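Local coordinates for protein anti-h(o) lectin I (Ulex europaeus, PDB 1FX5) that recognises L-fucose and the blood-group O(H) determinant as a dimeric legume lectin that carries calcium and manganese, at residues F68-S73 and V170-E175; S177-T182 and I199-E204. All coordinates share one frame; numbering follows the deposited sequence.

Along the chain, contact 1 comes first: 68-73, on strand 64-78, pairs with 170-175, on strand 168-175. This closes a loop of 96 residues that includes strands 88-94, 122-127, 142-147 and 154-157 and the calcium and manganese ligands. Contact 2 opens only after that loop has closed; 177-182 meets 199-204, closing a loop of 16 residues at the open end of the hairpin of strands 180-187 and 192-199. The two contacts are therefore in series, neither nested nor crossed. Strands 168-175 and 180-187 are neighbours, joined where Ile173 N meets Thr182 O. Tyr174 spans both contacts: its OH bonds to Val200 O and its ring packs on Leu202.

Contact 1: F68-S73 and V170-E175; sequences FITSFS and VEIIYE
Phe68, Thr70 and Phe72 pair with Tyr174, Ile172 and Val170 through six antiparallel backbone hydrogen bonds, the strand axes 4.8 Å apart and their N-to-C directions at 176°, almost exactly antiparallel. Ile172 N to Thr70 O, at 2.9 Å, is the straightest of the six, with 176° at the hydrogen. At the intervening non-hydrogen-bonded pairs, CA-H groups lean on carbonyls, Ser71 CA lying 3.1 Å from Val170 O.

The two phenylalanines use the same device. With CG between backbone N and carbonyl carbon (chi1 73° in Phe68), each ring tips towards the partner strand and lays one face over a CB. Phe68 covers Tyr174 CB, with CE1 3.5 Å from it; Phe72 covers Val170 CB, 4.0 Å from the ring centroid, and its CZ touches Val170 CG1. The rings of Phe68 and Tyr174 are near parallel but slid apart, centroids 6.0 Å, so they barely overlap. Between these pairs Thr70 CG2 lies alongside Ile172 CB at 3.7 Å, while Thr70 OG1 is engaged by Trp231 NE1 and Tyr232 O. On the other face of the sheet, the extended side chain of Ile69 runs beside Ile173, CG1 to CG1 3.8 Å.

The face bearing Phe68, Thr70, Phe72, Val170, Ile172 and Tyr174 meets Leu93, Phe91, Phe126 and Phe214 on strands 88-94, 122-127 and 209-219. This is the interior of the legume lectin sandwich, with the flat back sheet packed against the curved front sheet. The backbone bonds fix the register while the apolar face packs into that interior, with the buried Thr70 hydroxyl held by Trp231 and Tyr232.

Contact 2: S177-T182 and I199-E204; sequences SSKTLT and IVDLKE
Lys179 O takes one hydrogen bond from the other segment, from Val200 N (3.1 Å, bent to 143° at the hydrogen), supplemented by a weaker CA-H contact from Ile199 CA at 3.3 Å. The single bridge beside it, the non-hydrogen-bonded pair Thr180 and Ile199, has its CA atoms 4.6 Å apart.

Ile199 folds its branches around this junction. CG2, anti to the backbone N, reaches Ser178 O at 3.7 Å and also meets Lys179 O, whereas CG1 passes Thr180 OG1. That hydroxyl donates to Ser178 OG over 2.9 Å, and Ser178 OG is in turn bonded to Glu175 OE1, a chain of polar groups that ties the turn to the end of strand 168-175.

Lys179 sends its side chain, bent at chi3, across Asp201, CD meeting Asp201 CB at 4.0 Å. Its NZ stays 4.3 Å from Asp201 OD1, too far for a salt bridge, so any attraction there is probably only long-range. Asp201 OD2 instead accepts a long bond from Lys203 N, 3.3 Å, from above the carboxylate plane, forming an Asx turn as the chain bends after Val200.

The left-handed backbone of Lys179 (phi 62°, psi 29°) marks a G1 beta bulge: Lys179 and Thr180 both face Glu175. The bulge lies at the turn from strand 168-175 into strand 180-187, and the pairing with Ile199 and Val200 lies at the open end of the next hairpin, 180-187 with 192-199, in the back sheet of the legume lectin fold.

Contact 1: F68-S73 and V170-E175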
ATOM      1  N   PHE A  68     -13.328   1.303   8.989  1.00 17.10           N
ATOM      2  CA  PHE A  68     -12.784   0.281   8.101  1.00 16.80           C
ATOM      3  C   PHE A  68     -13.611  -0.986   8.098  1.00 17.28           C
ATOM      4  O   PHE A  68     -14.446  -1.218   8.994  1.00 18.21           O
ATOM      5  CB  PHE A  68     -11.295  -0.028   8.417  1.00 15.85           C
ATOM      6  CG  PHE A  68     -11.059  -0.827   9.700  1.00 20.57           C
ATOM      7  CD1 PHE A  68     -10.577  -0.202  10.850  1.00 21.39           C
ATOM      8  CD2 PHE A  68     -11.272  -2.206   9.740  1.00 18.92           C
ATOM      9  CE1 PHE A  68     -10.306  -0.936  12.019  1.00 22.11           C
ATOM     10  CE2 PHE A  68     -11.008  -2.936  10.897  1.00 18.94           C
ATOM     11  CZ  PHE A  68     -10.525  -2.301  12.036  1.00 19.38           C
ATOM     12  N   ILE A  69     -13.393  -1.789   7.070  1.00 16.37           N
ATOM     13  CA  ILE A  69     -14.087  -3.049   6.932  1.00 20.02           C
ATOM     14  C   ILE A  69     -13.110  -3.991   6.259  1.00 19.72           C
ATOM     15  O   ILE A  69     -12.353  -3.577   5.392  1.00 16.81           O
ATOM     16  CB  ILE A  69     -15.358  -2.931   6.083  1.00 23.39           C
ATOM     17  CG1 ILE A  69     -16.065  -4.275   6.008  1.00 24.29           C
ATOM     18  CG2 ILE A  69     -15.011  -2.546   4.681  1.00 23.52           C
ATOM     19  CD1 ILE A  69     -17.314  -4.231   5.171  1.00 30.79           C
ATOM     20  N   THR A  70     -13.066  -5.235   6.716  1.00 18.72           N
ATOM     21  CA  THR A  70     -12.171  -6.232   6.142  1.00 17.51           C
ATOM     22  C   THR A  70     -12.919  -7.575   6.127  1.00 18.87           C
ATOM     23  O   THR A  70     -13.805  -7.822   6.970  1.00 16.96           O
ATOM     24  CB  THR A  70     -10.852  -6.356   6.961  1.00 18.17           C
ATOM     25  OG1 THR A  70      -9.877  -7.095   6.220  1.00 17.45           O
ATOM     26  CG2 THR A  70     -11.081  -7.069   8.287  1.00 17.70           C
ATOM     27  N   SER A  71     -12.622  -8.403   5.132  1.00 17.18           N
ATOM     28  CA  SER A  71     -13.257  -9.707   5.028  1.00 19.10           C
ATOM     29  C   SER A  71     -12.244 -10.688   4.440  1.00 18.38           C
ATOM     30  O   SER A  71     -11.387 -10.303   3.626  1.00 16.41           O
ATOM     31  CB  SER A  71     -14.532  -9.640   4.167  1.00 19.35           C
ATOM     32  OG  SER A  71     -14.241  -9.158   2.875  1.00 23.29           O
ATOM     33  N   PHE A  72     -12.318 -11.939   4.888  1.00 17.09           N
ATOM     34  CA  PHE A  72     -11.426 -12.999   4.431  1.00 16.33           C
ATOM     35  C   PHE A  72     -12.007 -14.373   4.771  1.00 17.43           C
ATOM     36  O   PHE A  72     -12.887 -14.504   5.639  1.00 17.15           O
ATOM     37  CB  PHE A  72     -10.021 -12.844   5.060  1.00 14.63           C
ATOM     38  CG  PHE A  72     -10.012 -12.900   6.569  1.00 15.79           C
ATOM     39  CD1 PHE A  72      -9.866 -14.111   7.233  1.00 16.54           C
ATOM     40  CD2 PHE A  72     -10.179 -11.744   7.322  1.00 15.64           C
ATOM     41  CE1 PHE A  72      -9.890 -14.176   8.625  1.00 17.48           C
ATOM     42  CE2 PHE A  72     -10.203 -11.797   8.721  1.00 20.78           C
ATOM     43  CZ  PHE A  72     -10.062 -13.012   9.378  1.00 18.20           C
ATOM     44  N   SER A  73     -11.543 -15.391   4.058  1.00 18.50           N
ATOM     45  CA  SER A  73     -11.976 -16.770   4.271  1.00 17.58           C
ATOM     46  C   SER A  73     -10.754 -17.553   4.758  1.00 18.49           C
ATOM     47  O   SER A  73      -9.637 -17.339   4.263  1.00 18.82           O
ATOM     48  CB  SER A  73     -12.486 -17.377   2.961  1.00 19.24           C
ATOM     49  OG  SER A  73     -13.650 -16.693   2.521  1.00 23.77           O
ATOM     50  N   VAL A 170     -15.246 -14.584   7.251  1.00 17.38           N
ATOM     51  CA  VAL A 170     -15.192 -13.590   8.331  1.00 17.61           C
ATOM     52  C   VAL A 170     -15.363 -12.138   7.867  1.00 18.97           C
ATOM     53  O   VAL A 170     -14.894 -11.732   6.786  1.00 18.57           O
ATOM     54  CB  VAL A 170     -13.821 -13.677   9.094  1.00 17.66           C
ATOM     55  CG1 VAL A 170     -13.714 -12.597  10.189  1.00 16.27           C
ATOM     56  CG2 VAL A 170     -13.625 -15.068   9.675  1.00 15.80           C
ATOM     57  N   GLU A 171     -16.038 -11.352   8.686  1.00 18.25           N
ATOM     58  CA  GLU A 171     -16.243  -9.957   8.361  1.00 20.18           C
ATOM     59  C   GLU A 171     -16.043  -9.138   9.643  1.00 19.23           C
ATOM     60  O   GLU A 171     -16.684  -9.418  10.670  1.00 16.95           O
ATOM     61  CB  GLU A 171     -17.619  -9.717   7.774  1.00 25.01           C
ATOM     62  CG  GLU A 171     -17.741  -8.321   7.238  1.00 36.35           C
ATOM     63  CD  GLU A 171     -19.058  -8.087   6.548  1.00 46.51           C
ATOM     64  OE1 GLU A 171     -19.576  -9.048   5.923  1.00 51.07           O
ATOM     65  OE2 GLU A 171     -19.572  -6.947   6.634  1.00 47.94           O
ATOM     66  N   ILE A 172     -15.142  -8.155   9.575  1.00 14.25           N
ATOM     67  CA  ILE A 172     -14.823  -7.279  10.705  1.00 15.33           C
ATOM     68  C   ILE A 172     -15.047  -5.823  10.300  1.00 17.07           C
ATOM     69  O   ILE A 172     -14.518  -5.361   9.272  1.00 17.30           O
ATOM     70  CB  ILE A 172     -13.350  -7.480  11.184  1.00 15.31           C
ATOM     71  CG1 ILE A 172     -13.122  -8.951  11.518  1.00 14.34           C
ATOM     72  CG2 ILE A 172     -13.077  -6.655  12.457  1.00 14.73           C
ATOM     73  CD1 ILE A 172     -11.683  -9.302  11.839  1.00 12.55           C
ATOM     74  N   ILE A 173     -15.761  -5.083  11.140  1.00 15.32           N
ATOM     75  CA  ILE A 173     -16.063  -3.679  10.863  1.00 17.38           C
ATOM     76  C   ILE A 173     -15.819  -2.707  12.023  1.00 17.43           C
ATOM     77  O   ILE A 173     -16.120  -3.023  13.194  1.00 18.26           O
ATOM     78  CB  ILE A 173     -17.593  -3.547  10.523  1.00 21.91           C
ATOM     79  CG1 ILE A 173     -17.947  -4.362   9.285  1.00 26.16           C
ATOM     80  CG2 ILE A 173     -18.011  -2.093  10.329  1.00 20.67           C
ATOM     81  CD1 ILE A 173     -19.430  -4.655   9.187  1.00 30.51           C
ATOM     82  N   TYR A 174     -15.229  -1.556  11.727  1.00 15.02           N
ATOM     83  CA  TYR A 174     -15.009  -0.583  12.778  1.00 16.15           C
ATOM     84  C   TYR A 174     -15.729   0.669  12.281  1.00 18.36           C
ATOM     85  O   TYR A 174     -15.423   1.180  11.198  1.00 17.13           O
ATOM     86  CB  TYR A 174     -13.534  -0.286  13.064  1.00 14.89           C
ATOM     87  CG  TYR A 174     -13.356   0.682  14.237  1.00 17.19           C
ATOM     88  CD1 TYR A 174     -13.644   0.292  15.551  1.00 16.34           C
ATOM     89  CD2 TYR A 174     -12.947   1.995  14.031  1.00 20.34           C
ATOM     90  CE1 TYR A 174     -13.536   1.183  16.620  1.00 14.23           C
ATOM     91  CE2 TYR A 174     -12.833   2.900  15.093  1.00 17.26           C
ATOM     92  CZ  TYR A 174     -13.131   2.494  16.377  1.00 18.90           C
ATOM     93  OH  TYR A 174     -13.038   3.421  17.408  1.00 18.03           O
ATOM     94  N   GLU A 175     -16.765   1.078  13.003  1.00 19.27           N
ATOM     95  CA  GLU A 175     -17.529   2.266  12.637  1.00 22.95           C
ATOM     96  C   GLU A 175     -17.077   3.369  13.603  1.00 21.25           C
ATOM     97  O   GLU A 175     -17.448   3.360  14.780  1.00 18.61           O
ATOM     98  CB  GLU A 175     -19.018   2.018  12.794  1.00 25.81           C
ATOM     99  CG  GLU A 175     -19.819   3.237  12.422  1.00 40.42           C
ATOM    100  CD  GLU A 175     -21.234   3.186  12.948  1.00 50.78           C
ATOM    101  OE1 GLU A 175     -21.538   3.938  13.906  1.00 56.06           O
ATOM    102  OE2 GLU A 175     -22.039   2.392  12.410  1.00 54.14           O
TER

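Contact 2: S177-T182 and I199-E204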
ATOM      1  N   SER A 177     -17.958   6.629  14.100  1.00 23.07           N
ATOM      2  CA  SER A 177     -18.962   7.460  14.781  1.00 26.07           C
ATOM      3  C   SER A 177     -19.433   6.875  16.111  1.00 26.24           C
ATOM      4  O   SER A 177     -19.543   7.610  17.088  1.00 28.65           O
ATOM      5  CB  SER A 177     -20.151   7.793  13.864  1.00 23.94           C
ATOM      6  OG  SER A 177     -20.716   6.609  13.315  1.00 35.46           O
ATOM      7  N   SER A 178     -19.696   5.570  16.179  1.00 23.79           N
ATOM      8  CA  SER A 178     -20.134   5.020  17.460  1.00 23.19           C
ATOM      9  C   SER A 178     -19.008   4.273  18.171  1.00 23.01           C
ATOM     10  O   SER A 178     -19.211   3.811  19.283  1.00 23.63           O
ATOM     11  CB  SER A 178     -21.311   4.086  17.284  1.00 20.48           C
ATOM     12  OG  SER A 178     -20.886   2.979  16.536  1.00 21.65           O
ATOM     13  N   LYS A 179     -17.830   4.180  17.538  1.00 22.22           N
ATOM     14  CA  LYS A 179     -16.657   3.480  18.106  1.00 21.47           C
ATOM     15  C   LYS A 179     -16.894   1.973  18.336  1.00 21.14           C
ATOM     16  O   LYS A 179     -16.263   1.366  19.212  1.00 18.78           O
ATOM     17  CB  LYS A 179     -16.203   4.159  19.407  1.00 20.64           C
ATOM     18  CG  LYS A 179     -15.525   5.481  19.131  1.00 23.86           C
ATOM     19  CD  LYS A 179     -15.169   6.239  20.383  1.00 22.69           C
ATOM     20  CE  LYS A 179     -16.333   7.069  20.876  1.00 20.98           C
ATOM     21  NZ  LYS A 179     -15.874   7.905  22.019  1.00 22.25           N
ATOM     22  N   THR A 180     -17.767   1.383  17.510  1.00 19.33           N
ATOM     23  CA  THR A 180     -18.125  -0.041  17.583  1.00 18.20           C
ATOM     24  C   THR A 180     -17.252  -0.960  16.718  1.00 18.61           C
ATOM     25  O   THR A 180     -17.017  -0.671  15.546  1.00 18.05           O
ATOM     26  CB  THR A 180     -19.621  -0.247  17.166  1.00 19.46           C
ATOM     27  OG1 THR A 180     -20.478   0.509  18.035  1.00 21.77           O
ATOM     28  CG2 THR A 180     -20.017  -1.689  17.275  1.00 18.01           C
ATOM     29  N   LEU A 181     -16.727  -2.021  17.319  1.00 15.22           N
ATOM     30  CA  LEU A 181     -15.886  -2.998  16.618  1.00 15.58           C
ATOM     31  C   LEU A 181     -16.673  -4.333  16.659  1.00 15.17           C
ATOM     32  O   LEU A 181     -16.945  -4.861  17.740  1.00 13.42           O
ATOM     33  CB  LEU A 181     -14.525  -3.149  17.319  1.00 14.78           C
ATOM     34  CG  LEU A 181     -13.535  -4.142  16.709  1.00 17.73           C
ATOM     35  CD1 LEU A 181     -13.176  -3.704  15.274  1.00 17.88           C
ATOM     36  CD2 LEU A 181     -12.281  -4.183  17.563  1.00 18.36           C
ATOM     37  N   THR A 182     -17.125  -4.814  15.502  1.00 15.46           N
ATOM     38  CA  THR A 182     -17.884  -6.074  15.416  1.00 18.38           C
ATOM     39  C   THR A 182     -17.179  -7.051  14.493  1.00 18.63           C
ATOM     40  O   THR A 182     -16.663  -6.652  13.434  1.00 16.06           O
ATOM     41  CB  THR A 182     -19.312  -5.859  14.841  1.00 17.91           C
ATOM     42  OG1 THR A 182     -20.004  -4.923  15.656  1.00 24.91           O
ATOM     43  CG2 THR A 182     -20.122  -7.158  14.863  1.00 18.78           C
ATOM     44  N   ILE A 199     -17.004  -1.751  22.231  1.00 20.39           N
ATOM     45  CA  ILE A 199     -16.908  -0.319  21.982  1.00 18.11           C
ATOM     46  C   ILE A 199     -15.586   0.120  22.583  1.00 18.91           C
ATOM     47  O   ILE A 199     -15.387   0.048  23.799  1.00 19.72           O
ATOM     48  CB  ILE A 199     -18.129   0.425  22.564  1.00 18.55           C
ATOM     49  CG1 ILE A 199     -19.397  -0.199  21.959  1.00 16.08           C
ATOM     50  CG2 ILE A 199     -18.033   1.922  22.254  1.00 20.52           C
ATOM     51  CD1 ILE A 199     -20.689   0.517  22.197  1.00 21.08           C
ATOM     52  N   VAL A 200     -14.661   0.509  21.705  1.00 16.60           N
ATOM     53  CA  VAL A 200     -13.340   0.937  22.117  1.00 17.08           C
ATOM     54  C   VAL A 200     -12.833   2.113  21.265  1.00 18.03           C
ATOM     55  O   VAL A 200     -12.960   2.126  20.037  1.00 17.88           O
ATOM     56  CB  VAL A 200     -12.364  -0.299  22.110  1.00 21.03           C
ATOM     57  CG1 VAL A 200     -12.527  -1.096  20.847  1.00 23.47           C
ATOM     58  CG2 VAL A 200     -10.905   0.133  22.228  1.00 23.81           C
ATOM     59  N   ASP A 201     -12.314   3.118  21.951  1.00 18.25           N
ATOM     60  CA  ASP A 201     -11.785   4.326  21.332  1.00 17.83           C
ATOM     61  C   ASP A 201     -10.353   4.093  20.845  1.00 18.16           C
ATOM     62  O   ASP A 201      -9.388   4.243  21.605  1.00 18.28           O
ATOM     63  CB  ASP A 201     -11.834   5.465  22.355  1.00 15.61           C
ATOM     64  CG  ASP A 201     -11.493   6.820  21.758  1.00 19.66           C
ATOM     65  OD1 ASP A 201     -11.577   7.818  22.509  1.00 19.48           O
ATOM     66  OD2 ASP A 201     -11.131   6.900  20.560  1.00 17.40           O
ATOM     67  N   LEU A 202     -10.218   3.845  19.550  1.00 16.27           N
ATOM     68  CA  LEU A 202      -8.919   3.602  18.955  1.00 18.21           C
ATOM     69  C   LEU A 202      -7.878   4.718  19.109  1.00 22.23           C
ATOM     70  O   LEU A 202      -6.687   4.423  19.193  1.00 20.81           O
ATOM     71  CB  LEU A 202      -9.104   3.211  17.503  1.00 17.14           C
ATOM     72  CG  LEU A 202      -9.006   1.737  17.099  1.00 21.36           C
ATOM     73  CD1 LEU A 202      -9.491   0.738  18.154  1.00 16.02           C
ATOM     74  CD2 LEU A 202      -9.728   1.574  15.776  1.00 20.63           C
ATOM     75  N   LYS A 203      -8.318   5.980  19.206  1.00 23.75           N
ATOM     76  CA  LYS A 203      -7.389   7.120  19.361  1.00 27.92           C
ATOM     77  C   LYS A 203      -6.658   7.058  20.683  1.00 28.31           C
ATOM     78  O   LYS A 203      -5.603   7.670  20.847  1.00 28.21           O
ATOM     79  CB  LYS A 203      -8.112   8.462  19.357  1.00 29.93           C
ATOM     80  CG  LYS A 203      -8.630   8.930  18.044  1.00 39.23           C
ATOM     81  CD  LYS A 203      -9.232  10.311  18.217  1.00 43.22           C
ATOM     82  CE  LYS A 203      -8.208  11.264  18.827  1.00 49.75           C
ATOM     83  NZ  LYS A 203      -8.726  12.661  18.954  1.00 54.26           N
ATOM     84  N   GLU A 204      -7.259   6.371  21.646  1.00 27.07           N
ATOM     85  CA  GLU A 204      -6.647   6.250  22.955  1.00 29.07           C
ATOM     86  C   GLU A 204      -5.756   5.026  23.143  1.00 27.22           C
ATOM     87  O   GLU A 204      -5.062   4.916  24.152  1.00 27.35           O
ATOM     88  CB  GLU A 204      -7.739   6.192  24.020  1.00 33.32           C
ATOM     89  CG  GLU A 204      -8.494   7.482  24.226  1.00 41.21           C
ATOM     90  CD  GLU A 204      -9.445   7.361  25.403  1.00 45.44           C
ATOM     91  OE1 GLU A 204      -8.933   7.138  26.527  1.00 45.48           O
ATOM     92  OE2 GLU A 204     -10.688   7.456  25.206  1.00 43.59           O
TER